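IclR family transcriptional regulator (Brucella abortus, PDB 5WHM) is an IclR-type transcriptional repressor that probably binds operator DNA through its helix-turn-helix domain and senses an effector through its C-terminal domain. Local coordinates at residues V32-T37 with R124-M129; Y203-S208 with K246-I251. All blocks are in the same frame, centred on the assembly; numbering follows the deposited sequence.

How the contacts relate
Contact 1 (32-37 with 124-129) bridges the two domains of the chain: the turn of Leu33 to Phe36 in the helix-turn-helix domain meets a hairpin of the C-terminal domain through charged side chains, with the second subunit within reach. Contact 2 (203-208 with 246-251) is the more buried of the two and lies wholly within the C-terminal domain, where an outermost strand packs against helix 244-265 through leucines, a tyrosine, the aliphatic part of a glutamate and one water. Both reach the same six-stranded antiparallel sheet, at centres 28 Å apart. Salt bridging and guanidinium stacking thus serve the partly buried domain junction, apolar contact and a water bridge the interior packing.

Contact 1 (V32-T37 with R124-M129); sequences VLRCFT and RDRLSM
Arg34 reaches across to Asp125 and grips its carboxylate end-on with two nitrogens, one to each oxygen. NH2 of Arg34 donates to OD1 of Asp125 at 2.7 Å, and NH1 of Arg34 to OD2 of Asp125 at 3.1 Å, the latter bond almost straight. Both oxygens use their syn lone pairs, and the two flat groups are nearly coplanar, 8° apart, as in a bidentate salt bridge. Over one face of the Arg34 guanidinium lies that of Arg126, which approaches from the opposite direction; the centres are 3.8 Å apart and the planes 21° apart. This stack brings NE of Arg34 within 3.2 Å of NH2 of Arg126, two donors that do not bond. Arg126 NE, over the centre of the Arg34 guanidinium, is buried without a hydrogen-bond partner. The like charges are probably offset by Asp125 and by Glu31, which forms a salt bridge with Arg126 NH2.

The type II' turn from Asp125 to Ser128 presents Asp125 and Arg126 together. Asp125 N donates to Ser128 O and Ser128 N to Asp125 O, closing the hairpin, while Arg124 NH1 holds the carbonyl O of Arg126 at 2.8 Å. With CG anti to the carbonyl carbon (chi1 -72°) and the chain extended to NE, Arg34 carries its guanidinium away from the type I turn of Leu33 to Phe36.

A second salt bridge to Asp125 OD1 comes from Arg89 of the second subunit. The contact ties the 33-36 turn and helix 24-33, packed on helices 45-52 and 56-69, to the hairpin between strands 118-125 and 128-135, beside helix 168-181.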
ATOM      1  N   VAL C  32     -16.761   1.029   1.231  1.00 23.83           N
ATOM      2  CA  VAL C  32     -16.639   2.109   0.249  1.00 24.26           C
ATOM      3  C   VAL C  32     -15.214   2.169  -0.312  1.00 22.54           C
ATOM      4  O   VAL C  32     -15.010   2.249  -1.527  1.00 25.89           O
ATOM      5  CB  VAL C  32     -17.045   3.466   0.876  1.00 27.03           C
ATOM      6  CG1 VAL C  32     -16.577   4.651  -0.019  1.00 20.56           C
ATOM      7  CG2 VAL C  32     -18.577   3.527   1.128  1.00 22.11           C
ATOM      8  N   LEU C  33     -14.206   2.158   0.560  1.00 21.19           N
ATOM      9  CA  LEU C  33     -12.831   2.223   0.057  1.00 22.90           C
ATOM     10  C   LEU C  33     -12.494   1.013  -0.810  1.00 22.81           C
ATOM     11  O   LEU C  33     -11.724   1.138  -1.769  1.00 22.47           O
ATOM     12  CB  LEU C  33     -11.834   2.316   1.210  1.00 22.77           C
ATOM     13  CG  LEU C  33     -11.839   3.641   1.973  1.00 23.48           C
ATOM     14  CD1 LEU C  33     -10.965   3.504   3.231  1.00 24.49           C
ATOM     15  CD2 LEU C  33     -11.345   4.771   1.036  1.00 20.35           C
ATOM     16  N   ARG C  34     -13.087  -0.151  -0.520  1.00 22.50           N
ATOM     17  CA  ARG C  34     -12.819  -1.334  -1.353  1.00 27.11           C
ATOM     18  C   ARG C  34     -13.437  -1.244  -2.745  1.00 29.68           C
ATOM     19  O   ARG C  34     -13.128  -2.096  -3.593  1.00 27.72           O
ATOM     20  CB  ARG C  34     -13.339  -2.602  -0.679  1.00 31.13           C
ATOM     21  CG  ARG C  34     -12.551  -3.075   0.528  1.00 30.39           C
ATOM     22  CD  ARG C  34     -13.036  -4.488   0.917  1.00 42.59           C
ATOM     23  NE  ARG C  34     -12.257  -5.086   2.001  1.00 49.09           N
ATOM     24  CZ  ARG C  34     -11.314  -6.017   1.831  1.00 47.97           C
ATOM     25  NH1 ARG C  34     -10.655  -6.507   2.890  1.00 45.07           N
ATOM     26  NH2 ARG C  34     -11.036  -6.466   0.611  1.00 42.59           N
ATOM     27  N   CYS C  35     -14.323  -0.274  -2.995  1.00 25.72           N
ATOM     28  CA  CYS C  35     -14.903  -0.116  -4.330  1.00 28.55           C
ATOM     29  C   CYS C  35     -13.868   0.332  -5.342  1.00 30.39           C
ATOM     30  O   CYS C  35     -14.062   0.135  -6.541  1.00 26.49           O
ATOM     31  CB  CYS C  35     -16.026   0.922  -4.310  1.00 30.38           C
ATOM     32  SG  CYS C  35     -17.504   0.321  -3.536  1.00 30.93           S
ATOM     33  N   PHE C  36     -12.811   0.997  -4.877  1.00 24.16           N
ATOM     34  CA  PHE C  36     -11.754   1.505  -5.742  1.00 31.03           C
ATOM     35  C   PHE C  36     -10.743   0.397  -5.990  1.00 32.55           C
ATOM     36  O   PHE C  36     -10.310  -0.289  -5.054  1.00 33.90           O
ATOM     37  CB  PHE C  36     -11.087   2.732  -5.111  1.00 21.55           C
ATOM     38  CG  PHE C  36     -12.028   3.907  -4.939  1.00 24.43           C
ATOM     39  CD1 PHE C  36     -12.857   3.980  -3.837  1.00 24.88           C
ATOM     40  CD2 PHE C  36     -12.095   4.924  -5.893  1.00 27.79           C
ATOM     41  CE1 PHE C  36     -13.752   5.044  -3.672  1.00 29.21           C
ATOM     42  CE2 PHE C  36     -12.959   6.006  -5.728  1.00 29.22           C
ATOM     43  CZ  PHE C  36     -13.795   6.071  -4.620  1.00 29.55           C
ATOM     44  N   THR C  37     -10.435   0.162  -7.255  1.00 27.21           N
ATOM     45  CA  THR C  37      -9.509  -0.916  -7.555  1.00 27.12           C
ATOM     46  C   THR C  37      -8.439  -0.385  -8.491  1.00 26.75           C
ATOM     47  O   THR C  37      -8.556   0.758  -8.951  1.00 30.62           O
ATOM     48  CB  THR C  37     -10.231  -2.119  -8.207  1.00 31.86           C
ATOM     49  OG1 THR C  37     -10.474  -1.810  -9.579  1.00 32.47           O
ATOM     50  CG2 THR C  37     -11.544  -2.460  -7.513  1.00 34.71           C
ATOM     51  N   ARG C 124      -4.075 -14.531   0.946  1.00 29.14           N
ATOM     52  CA  ARG C 124      -5.451 -14.296   0.540  1.00 31.41           C
ATOM     53  C   ARG C 124      -6.027 -13.050   1.208  1.00 30.17           C
ATOM     54  O   ARG C 124      -5.772 -12.793   2.389  1.00 30.31           O
ATOM     55  CB  ARG C 124      -6.315 -15.502   0.894  1.00 31.42           C
ATOM     56  CG  ARG C 124      -7.758 -15.348   0.458  1.00 34.79           C
ATOM     57  CD  ARG C 124      -8.564 -16.624   0.722  1.00 36.55           C
ATOM     58  NE  ARG C 124      -8.785 -16.851   2.151  1.00 36.73           N
ATOM     59  CZ  ARG C 124      -9.812 -16.354   2.839  1.00 42.00           C
ATOM     60  NH1 ARG C 124     -10.713 -15.572   2.249  1.00 38.35           N
ATOM     61  NH2 ARG C 124      -9.932 -16.626   4.125  1.00 44.17           N
ATOM     62  N   ASP C 125      -6.819 -12.288   0.445  1.00 30.59           N
ATOM     63  CA  ASP C 125      -7.737 -11.275   0.991  1.00 31.57           C
ATOM     64  C   ASP C 125      -9.079 -11.460   0.284  1.00 35.68           C
ATOM     65  O   ASP C 125      -9.179 -11.228  -0.928  1.00 33.13           O
ATOM     66  CB  ASP C 125      -7.202  -9.830   0.823  1.00 30.77           C
ATOM     67  CG  ASP C 125      -8.244  -8.748   1.280  1.00 41.03           C
ATOM     68  OD1 ASP C 125      -8.865  -8.066   0.432  1.00 38.18           O
ATOM     69  OD2 ASP C 125      -8.462  -8.598   2.507  1.00 38.02           O
ATOM     70  N   ARG C 126     -10.086 -11.914   1.042  1.00 34.93           N
ATOM     71  CA  ARG C 126     -11.430 -12.260   0.572  1.00 38.89           C
ATOM     72  C   ARG C 126     -11.351 -13.296  -0.539  1.00 39.65           C
ATOM     73  O   ARG C 126     -10.956 -14.435  -0.278  1.00 37.82           O
ATOM     74  CB  ARG C 126     -12.224 -11.028   0.117  1.00 37.97           C
ATOM     75  CG  ARG C 126     -12.652 -10.167   1.278  1.00 48.95           C
ATOM     76  CD  ARG C 126     -13.800  -9.251   0.909  1.00 51.45           C
ATOM     77  NE  ARG C 126     -13.970  -8.277   1.964  1.00 54.62           N
ATOM     78  CZ  ARG C 126     -14.885  -7.323   1.960  1.00 54.85           C
ATOM     79  NH1 ARG C 126     -15.731  -7.194   0.938  1.00 52.32           N
ATOM     80  NH2 ARG C 126     -14.942  -6.499   2.984  1.00 59.84           N
ATOM     81  N   LEU C 127     -11.703 -12.922  -1.771  1.00 38.71           N
ATOM     82  CA  LEU C 127     -11.694 -13.873  -2.884  1.00 39.74           C
ATOM     83  C   LEU C 127     -10.534 -13.631  -3.854  1.00 39.76           C
ATOM     84  O   LEU C 127     -10.609 -14.034  -5.021  1.00 42.67           O
ATOM     85  CB  LEU C 127     -13.040 -13.835  -3.620  1.00 40.63           C
ATOM     86  CG  LEU C 127     -14.288 -14.129  -2.766  1.00 49.71           C
ATOM     87  CD1 LEU C 127     -15.608 -13.788  -3.488  1.00 45.92           C
ATOM     88  CD2 LEU C 127     -14.303 -15.583  -2.307  1.00 47.31           C
ATOM     89  N   SER C 128      -9.452 -12.989  -3.392  1.00 34.98           N
ATOM     90  CA  SER C 128      -8.278 -12.725  -4.211  1.00 34.56           C
ATOM     91  C   SER C 128      -7.004 -13.115  -3.461  1.00 34.31           C
ATOM     92  O   SER C 128      -6.985 -13.224  -2.233  1.00 33.59           O
ATOM     93  CB  SER C 128      -8.203 -11.234  -4.618  1.00 35.35           C
ATOM     94  OG  SER C 128      -9.314 -10.854  -5.426  1.00 37.14           O
HETATM   95  N   MSE C 129      -5.942 -13.347  -4.226  1.00 30.40           N
HETATM   96  CA  MSE C 129      -4.581 -13.508  -3.708  1.00 29.02           C
HETATM   97  C   MSE C 129      -3.859 -12.189  -3.917  1.00 28.97           C
HETATM   98  O   MSE C 129      -3.938 -11.611  -4.993  1.00 32.36           O
HETATM   99  CB  MSE C 129      -3.845 -14.660  -4.435  1.00 29.03           C
HETATM  100  CG  MSE C 129      -4.484 -16.056  -4.235  1.00 35.62           C
HETATM  101 SE   MSE C 129      -4.762 -16.546  -2.353  0.68 36.09          SE
HETATM  102  CE  MSE C 129      -2.899 -16.705  -1.823  1.00 28.56           C
TER

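Contact 2 (Y203-S208 with K246-I251); sequences YGYCLS and KLEDDI
With CG between the backbone N and the carbonyl carbon (chi1 55°), the Tyr205 ring is swung toward helix 244-265, where its OH meets Glu248. In Glu248, CG lies anti to the carbonyl carbon (chi1 -64°) and the chain runs extended beyond it, past the phenol oxygen to Leu207. The side chains of Tyr205 and Glu248 cross at about a right angle, with ring and carboxylate planes 41° apart. Here OH of Tyr205 rests 3.4 Å from CB and 3.5 Å from CG of Glu248, touching the aliphatic part of the acid.

Water 1 joins the same two residues by another route. It donates to the carbonyl O of Glu248 at 2.8 Å and is hydrogen-bonded to OH of Tyr205, also at 2.8 Å, lying in the plane of the Tyr205 ring at its edge.

Two residues on, in strand 206-209, Leu207 divides its two methyls between successive helix residues. CD2 of Leu207 meets CB of Leu247 at 4.0 Å, whereas CD1 of Leu207 lies against the end of the Glu248 side chain, 3.6 Å from OE2 of Glu248 and close to its CG. Val219 of the neighbouring strand 216-225 touches Tyr205, Leu207 and Leu247, so the helix packs on both strands at this border of the antiparallel sheet, in a C-terminal domain of probable GAF-like fold, as in other IclR regulators. Cys206, in between, turns instead to Ala196 and Phe200 of helix 186-203, placing helices on both sides of strand 206-209.

The Glu248 carboxylate is held by a salt bridge from its OE2 to Arg244, one helical turn earlier. With that charge probably balanced within the helix, the strand side meets the carboxylate by van der Waals contact, and the polar link between the segments is the water.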
ATOM      1  N   TYR C 203       1.070 -34.680  -5.447  1.00 41.66           N
ATOM      2  CA  TYR C 203       2.391 -34.138  -5.750  1.00 38.68           C
ATOM      3  C   TYR C 203       2.811 -32.950  -4.880  1.00 44.59           C
ATOM      4  O   TYR C 203       3.993 -32.582  -4.906  1.00 44.53           O
ATOM      5  CB  TYR C 203       2.449 -33.693  -7.224  1.00 38.81           C
ATOM      6  CG  TYR C 203       2.324 -34.828  -8.249  1.00 43.62           C
ATOM      7  CD1 TYR C 203       2.800 -36.093  -7.965  1.00 44.09           C
ATOM      8  CD2 TYR C 203       1.763 -34.606  -9.508  1.00 46.87           C
ATOM      9  CE1 TYR C 203       2.721 -37.145  -8.910  1.00 44.81           C
ATOM     10  CE2 TYR C 203       1.670 -35.649 -10.462  1.00 43.08           C
ATOM     11  CZ  TYR C 203       2.157 -36.906 -10.151  1.00 45.76           C
ATOM     12  OH  TYR C 203       2.071 -37.946 -11.078  1.00 49.92           O
ATOM     13  N   GLY C 204       1.895 -32.305  -4.157  1.00 38.55           N
ATOM     14  CA  GLY C 204       2.310 -31.222  -3.274  1.00 35.25           C
ATOM     15  C   GLY C 204       2.370 -29.833  -3.882  1.00 41.34           C
ATOM     16  O   GLY C 204       2.816 -28.889  -3.200  1.00 42.47           O
ATOM     17  N   TYR C 205       1.925 -29.659  -5.122  1.00 35.59           N
ATOM     18  CA  TYR C 205       1.795 -28.330  -5.699  1.00 35.22           C
ATOM     19  C   TYR C 205       0.452 -28.229  -6.397  1.00 34.11           C
ATOM     20  O   TYR C 205      -0.262 -29.234  -6.580  1.00 36.80           O
ATOM     21  CB  TYR C 205       2.938 -28.049  -6.693  1.00 31.20           C
ATOM     22  CG  TYR C 205       3.026 -29.114  -7.785  1.00 32.54           C
ATOM     23  CD1 TYR C 205       2.088 -29.176  -8.811  1.00 33.02           C
ATOM     24  CD2 TYR C 205       4.045 -30.044  -7.782  1.00 34.24           C
ATOM     25  CE1 TYR C 205       2.162 -30.217  -9.825  1.00 34.93           C
ATOM     26  CE2 TYR C 205       4.134 -31.043  -8.771  1.00 42.62           C
ATOM     27  CZ  TYR C 205       3.202 -31.101  -9.784  1.00 44.26           C
ATOM     28  OH  TYR C 205       3.306 -32.083 -10.751  1.00 44.19           O
ATOM     29  N   CYS C 206       0.133 -27.008  -6.838  1.00 30.40           N
ATOM     30  CA  CYS C 206      -0.997 -26.731  -7.717  1.00 33.70           C
ATOM     31  C   CYS C 206      -0.491 -26.048  -8.976  1.00 36.59           C
ATOM     32  O   CYS C 206       0.368 -25.173  -8.900  1.00 33.63           O
ATOM     33  CB  CYS C 206      -2.048 -25.810  -7.039  1.00 33.07           C
ATOM     34  SG  CYS C 206      -3.016 -26.675  -5.773  1.00 37.31           S
ATOM     35  N   LEU C 207      -1.063 -26.406 -10.120  1.00 36.53           N
ATOM     36  CA  LEU C 207      -0.764 -25.767 -11.394  1.00 33.73           C
ATOM     37  C   LEU C 207      -1.901 -24.858 -11.837  1.00 35.73           C
ATOM     38  O   LEU C 207      -3.073 -25.045 -11.478  1.00 35.40           O
ATOM     39  CB  LEU C 207      -0.544 -26.806 -12.504  1.00 36.33           C
ATOM     40  CG  LEU C 207       0.490 -27.893 -12.248  1.00 38.05           C
ATOM     41  CD1 LEU C 207       0.459 -29.046 -13.297  1.00 37.21           C
ATOM     42  CD2 LEU C 207       1.845 -27.215 -12.235  1.00 38.34           C
ATOM     43  N   SER C 208      -1.540 -23.892 -12.680  1.00 36.87           N
ATOM     44  CA  SER C 208      -2.504 -23.209 -13.542  1.00 37.99           C
ATOM     45  C   SER C 208      -1.881 -23.144 -14.930  1.00 40.60           C
ATOM     46  O   SER C 208      -1.072 -22.255 -15.204  1.00 39.03           O
ATOM     47  CB  SER C 208      -2.849 -21.816 -13.038  1.00 38.64           C
ATOM     48  OG  SER C 208      -3.770 -21.230 -13.946  1.00 43.25           O
ATOM     49  N   LYS C 246       7.887 -29.178 -17.729  1.00 49.27           N
ATOM     50  CA  LYS C 246       8.899 -28.492 -16.927  1.00 50.50           C
ATOM     51  C   LYS C 246       8.377 -28.150 -15.525  1.00 44.87           C
ATOM     52  O   LYS C 246       9.108 -28.270 -14.532  1.00 43.64           O
ATOM     53  CB  LYS C 246       9.361 -27.228 -17.649  1.00 54.69           C
ATOM     54  CG  LYS C 246      10.606 -26.591 -17.050  1.00 59.33           C
ATOM     55  CD  LYS C 246      11.141 -25.482 -17.958  1.00 67.21           C
ATOM     56  CE  LYS C 246      12.622 -25.185 -17.687  1.00 73.53           C
ATOM     57  NZ  LYS C 246      13.468 -26.417 -17.691  1.00 77.60           N
ATOM     58  N   LEU C 247       7.125 -27.709 -15.416  1.00 38.36           N
ATOM     59  CA  LEU C 247       6.604 -27.371 -14.096  1.00 41.40           C
ATOM     60  C   LEU C 247       6.430 -28.615 -13.225  1.00 41.62           C
ATOM     61  O   LEU C 247       6.740 -28.577 -12.030  1.00 40.26           O
ATOM     62  CB  LEU C 247       5.286 -26.607 -14.228  1.00 40.26           C
ATOM     63  CG  LEU C 247       5.420 -25.227 -14.888  1.00 41.02           C
ATOM     64  CD1 LEU C 247       4.074 -24.573 -15.107  1.00 38.67           C
ATOM     65  CD2 LEU C 247       6.334 -24.290 -14.100  1.00 39.58           C
ATOM     66  N   GLU C 248       5.943 -29.728 -13.805  1.00 38.30           N
ATOM     67  CA  GLU C 248       5.665 -30.927 -13.014  1.00 41.78           C
ATOM     68  C   GLU C 248       6.948 -31.646 -12.596  1.00 45.02           C
ATOM     69  O   GLU C 248       7.029 -32.199 -11.490  1.00 43.69           O
ATOM     70  CB  GLU C 248       4.778 -31.899 -13.823  1.00 46.52           C
ATOM     71  CG  GLU C 248       3.384 -31.341 -14.156  1.00 45.60           C
ATOM     72  CD  GLU C 248       2.504 -32.342 -14.919  1.00 50.32           C
ATOM     73  OE1 GLU C 248       3.040 -33.163 -15.716  1.00 49.69           O
ATOM     74  OE2 GLU C 248       1.270 -32.306 -14.706  1.00 46.07           O
ATOM     75  N   ASP C 249       7.935 -31.706 -13.487  1.00 42.19           N
ATOM     76  CA  ASP C 249       9.132 -32.503 -13.250  1.00 44.35           C
ATOM     77  C   ASP C 249      10.278 -31.715 -12.615  1.00 50.27           C
ATOM     78  O   ASP C 249      11.170 -32.322 -12.008  1.00 50.83           O
ATOM     79  CB  ASP C 249       9.640 -33.081 -14.567  1.00 47.28           C
ATOM     80  CG  ASP C 249       8.694 -34.138 -15.166  1.00 57.68           C
ATOM     81  OD1 ASP C 249       7.610 -34.430 -14.590  1.00 58.07           O
ATOM     82  OD2 ASP C 249       9.063 -34.672 -16.230  1.00 57.44           O
ATOM     83  N   ASP C 250      10.299 -30.394 -12.777  1.00 45.01           N
ATOM     84  CA  ASP C 250      11.481 -29.607 -12.438  1.00 48.02           C
ATOM     85  C   ASP C 250      11.094 -28.461 -11.499  1.00 44.42           C
ATOM     86  O   ASP C 250      11.493 -28.442 -10.330  1.00 42.47           O
ATOM     87  CB  ASP C 250      12.153 -29.089 -13.729  1.00 53.14           C
ATOM     88  CG  ASP C 250      13.503 -28.374 -13.475  1.00 63.02           C
ATOM     89  OD1 ASP C 250      14.046 -28.484 -12.354  1.00 66.05           O
ATOM     90  OD2 ASP C 250      14.036 -27.715 -14.406  1.00 62.71           O
ATOM     91  N   ILE C 251      10.306 -27.505 -11.975  1.00 43.46           N
ATOM     92  CA  ILE C 251      10.066 -26.300 -11.167  1.00 36.00           C
ATOM     93  C   ILE C 251       9.240 -26.631  -9.921  1.00 37.69           C
ATOM     94  O   ILE C 251       9.530 -26.153  -8.809  1.00 40.21           O
ATOM     95  CB  ILE C 251       9.395 -25.203 -12.010  1.00 35.10           C
ATOM     96  CG1 ILE C 251      10.267 -24.824 -13.214  1.00 35.20           C
ATOM     97  CG2 ILE C 251       9.152 -23.914 -11.142  1.00 34.57           C
ATOM     98  CD1 ILE C 251      11.712 -24.567 -12.868  1.00 37.48           C
TER
HETATM   99  O   HOH W   1       5.225 -34.013 -10.347  1.00 43.73           O